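Local coordinates for flavin prenyltransferase UbiX (Methanocaldococcus jannaschii, PDB 6M8V), which probably prenylates reduced FMN with dimethylallyl phosphate, making the prenyl-FMN cofactor that UbiD decarboxylases require, at residues K114-P119 against L168-I173. Sequence-based numbering, arbitrary orientation. Where two conformers were deposited one is given.
Sequences KLIIMP and LDILGI
The C-terminal end of helix 156-171 lies against one face of strand 114-119, with the CA atoms of Lys114 and Leu171 8.3 Å apart. It exemplifies helix-on-sheet packing in a flavoprotein α/β fold, whose parallel sheet places this strand between strands 78-84 and 141-142. Ile116 extends its CG1 branch, anti to the carbonyl carbon, until CD1 lies 3.5 Å from CG2 of Ile170; the two side chains cross obliquely. The same methyl meets CD2 of Leu171 at 3.8 Å, so a single carbon touches two successive residues. Pro123 of a neighbouring subunit packs on Ile170. The helix finishes in a Schellman motif, with Gly172 at positive phi, Ile173 N bonded to Leu168 O and Gly172 N to Asp169 O. Lys114 reaches this capped last turn: its chain, bent at chi3 (-68°), brings the ammonium to a backbone carbonyl, where its charge probably suits the helix's negative end. An alanine here would probably deprive the helix terminus of this polar tie to the strand. A water accepts a weak bond from NZ and donates to Leu171 O, while Lys114 NZ meets Ile170 O directly at 2.7 Å, in the carbonyl plane, with a C=O...NZ angle of 158°.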
loop_
_atom_site.group_PDB
_atom_site.type_symbol
_atom_site.label_atom_id
_atom_site.label_comp_id
_atom_site.label_asym_id
_atom_site.label_seq_id
_atom_site.Cartn_x
_atom_site.Cartn_y
_atom_site.Cartn_z
ATOM N N LYS A 114 18.700 17.122 -13.201
ATOM C CA LYS A 114 18.325 16.027 -14.085
ATOM C C LYS A 114 19.213 14.805 -13.855
ATOM O O LYS A 114 20.443 14.906 -13.841
ATOM C CB LYS A 114 18.412 16.481 -15.538
ATOM C CG LYS A 114 18.143 15.389 -16.552
ATOM C CD LYS A 114 18.064 15.956 -17.959
ATOM C CE LYS A 114 16.833 16.832 -18.137
ATOM N NZ LYS A 114 16.782 17.407 -19.513
ATOM N N LEU A 115 18.584 13.643 -13.685
ATOM C CA LEU A 115 19.287 12.389 -13.450
ATOM C C LEU A 115 18.828 11.370 -14.482
ATOM O O LEU A 115 17.638 11.032 -14.543
ATOM C CB LEU A 115 19.033 11.876 -12.027
ATOM C CG LEU A 115 19.546 10.480 -11.646
ATOM C CD1 LEU A 115 21.054 10.382 -11.831
ATOM C CD2 LEU A 115 19.152 10.131 -10.202
ATOM N N ILE A 116 19.771 10.881 -15.282
ATOM C CA ILE A 116 19.532 9.854 -16.290
ATOM C C ILE A 116 20.298 8.606 -15.885
ATOM O O ILE A 116 21.505 8.672 -15.632
ATOM C CB ILE A 116 19.982 10.315 -17.686
ATOM C CG1 ILE A 116 19.278 11.614 -18.090
ATOM C CG2 ILE A 116 19.767 9.198 -18.709
ATOM C CD1 ILE A 116 19.826 12.228 -19.376
ATOM N N ILE A 117 19.609 7.469 -15.841
ATOM C CA ILE A 117 20.245 6.189 -15.547
ATOM C C ILE A 117 19.915 5.225 -16.672
ATOM O O ILE A 117 18.797 5.225 -17.196
ATOM C CB ILE A 117 19.802 5.616 -14.183
ATOM C CG1 ILE A 117 18.295 5.386 -14.156
ATOM C CG2 ILE A 117 20.196 6.560 -13.058
ATOM C CD1 ILE A 117 17.833 4.517 -12.999
ATOM N N MET A 118 20.891 4.396 -17.042
ATOM C CA MET A 118 20.764 3.452 -18.154
ATOM C C MET A 118 21.074 2.045 -17.662
ATOM O O MET A 118 22.158 1.505 -17.922
ATOM C CB MET A 118 21.690 3.855 -19.303
ATOM C CG MET A 118 21.630 5.344 -19.587
ATOM S SD MET A 118 22.332 5.817 -21.169
ATOM C CE MET A 118 21.252 4.966 -22.319
ATOM N N PRO A 119 20.140 1.413 -16.950
ATOM C CA PRO A 119 20.407 0.074 -16.404
ATOM C C PRO A 119 20.514 -0.966 -17.513
ATOM O O PRO A 119 19.643 -1.064 -18.379
ATOM C CB PRO A 119 19.199 -0.186 -15.496
ATOM C CG PRO A 119 18.123 0.672 -16.065
ATOM C CD PRO A 119 18.792 1.898 -16.603
ATOM N N LEU A 168 21.345 12.395 -25.770
ATOM C CA LEU A 168 21.481 13.827 -26.022
ATOM C C LEU A 168 20.116 14.488 -26.170
ATOM O O LEU A 168 19.915 15.622 -25.717
ATOM C CB LEU A 168 22.337 14.073 -27.268
ATOM C CG LEU A 168 23.807 13.639 -27.211
ATOM C CD1 LEU A 168 24.548 14.039 -28.485
ATOM C CD2 LEU A 168 24.500 14.208 -25.983
ATOM N N ASP A 169 19.164 13.797 -26.804
ATOM C CA ASP A 169 17.795 14.306 -26.872
ATOM C C ASP A 169 17.254 14.635 -25.484
ATOM O O ASP A 169 16.721 15.725 -25.256
ATOM C CB ASP A 169 16.884 13.291 -27.568
ATOM C CG ASP A 169 17.160 13.177 -29.054
ATOM O OD1 ASP A 169 17.772 14.108 -29.618
ATOM O OD2 ASP A 169 16.748 12.164 -29.663
ATOM N N ILE A 170 17.389 13.693 -24.542
ATOM C CA ILE A 170 16.908 13.897 -23.175
ATOM C C ILE A 170 17.665 15.032 -22.494
ATOM O O ILE A 170 17.096 15.777 -21.687
ATOM C CB ILE A 170 17.022 12.581 -22.375
ATOM C CG1 ILE A 170 16.101 11.512 -22.963
ATOM C CG2 ILE A 170 16.683 12.800 -20.918
ATOM C CD1 ILE A 170 14.623 11.801 -22.746
ATOM N N LEU A 171 18.952 15.184 -22.803
ATOM C CA LEU A 171 19.739 16.272 -22.238
ATOM C C LEU A 171 19.376 17.628 -22.828
ATOM O O LEU A 171 19.814 18.652 -22.295
ATOM C CB LEU A 171 21.231 15.995 -22.450
ATOM C CG LEU A 171 21.811 14.828 -21.651
ATOM C CD1 LEU A 171 23.118 14.350 -22.257
ATOM C CD2 LEU A 171 22.011 15.232 -20.203
ATOM N N GLY A 172 18.588 17.664 -23.900
ATOM C CA GLY A 172 18.309 18.916 -24.572
ATOM C C GLY A 172 19.396 19.373 -25.514
ATOM O O GLY A 172 19.482 20.568 -25.817
ATOM N N ILE A 173 20.231 18.458 -25.990
ATOM C CA ILE A 173 21.344 18.779 -26.874
ATOM C C ILE A 173 20.956 18.374 -28.288
ATOM O O ILE A 173 20.695 17.194 -28.553
ATOM C CB ILE A 173 22.634 18.077 -26.420
ATOM C CG1 ILE A 173 23.000 18.529 -25.003
ATOM C CG2 ILE A 173 23.775 18.363 -27.387
ATOM C CD1 ILE A 173 24.226 17.865 -24.442
HETATM O O HOH W 1 19.869 18.990 -19.164
#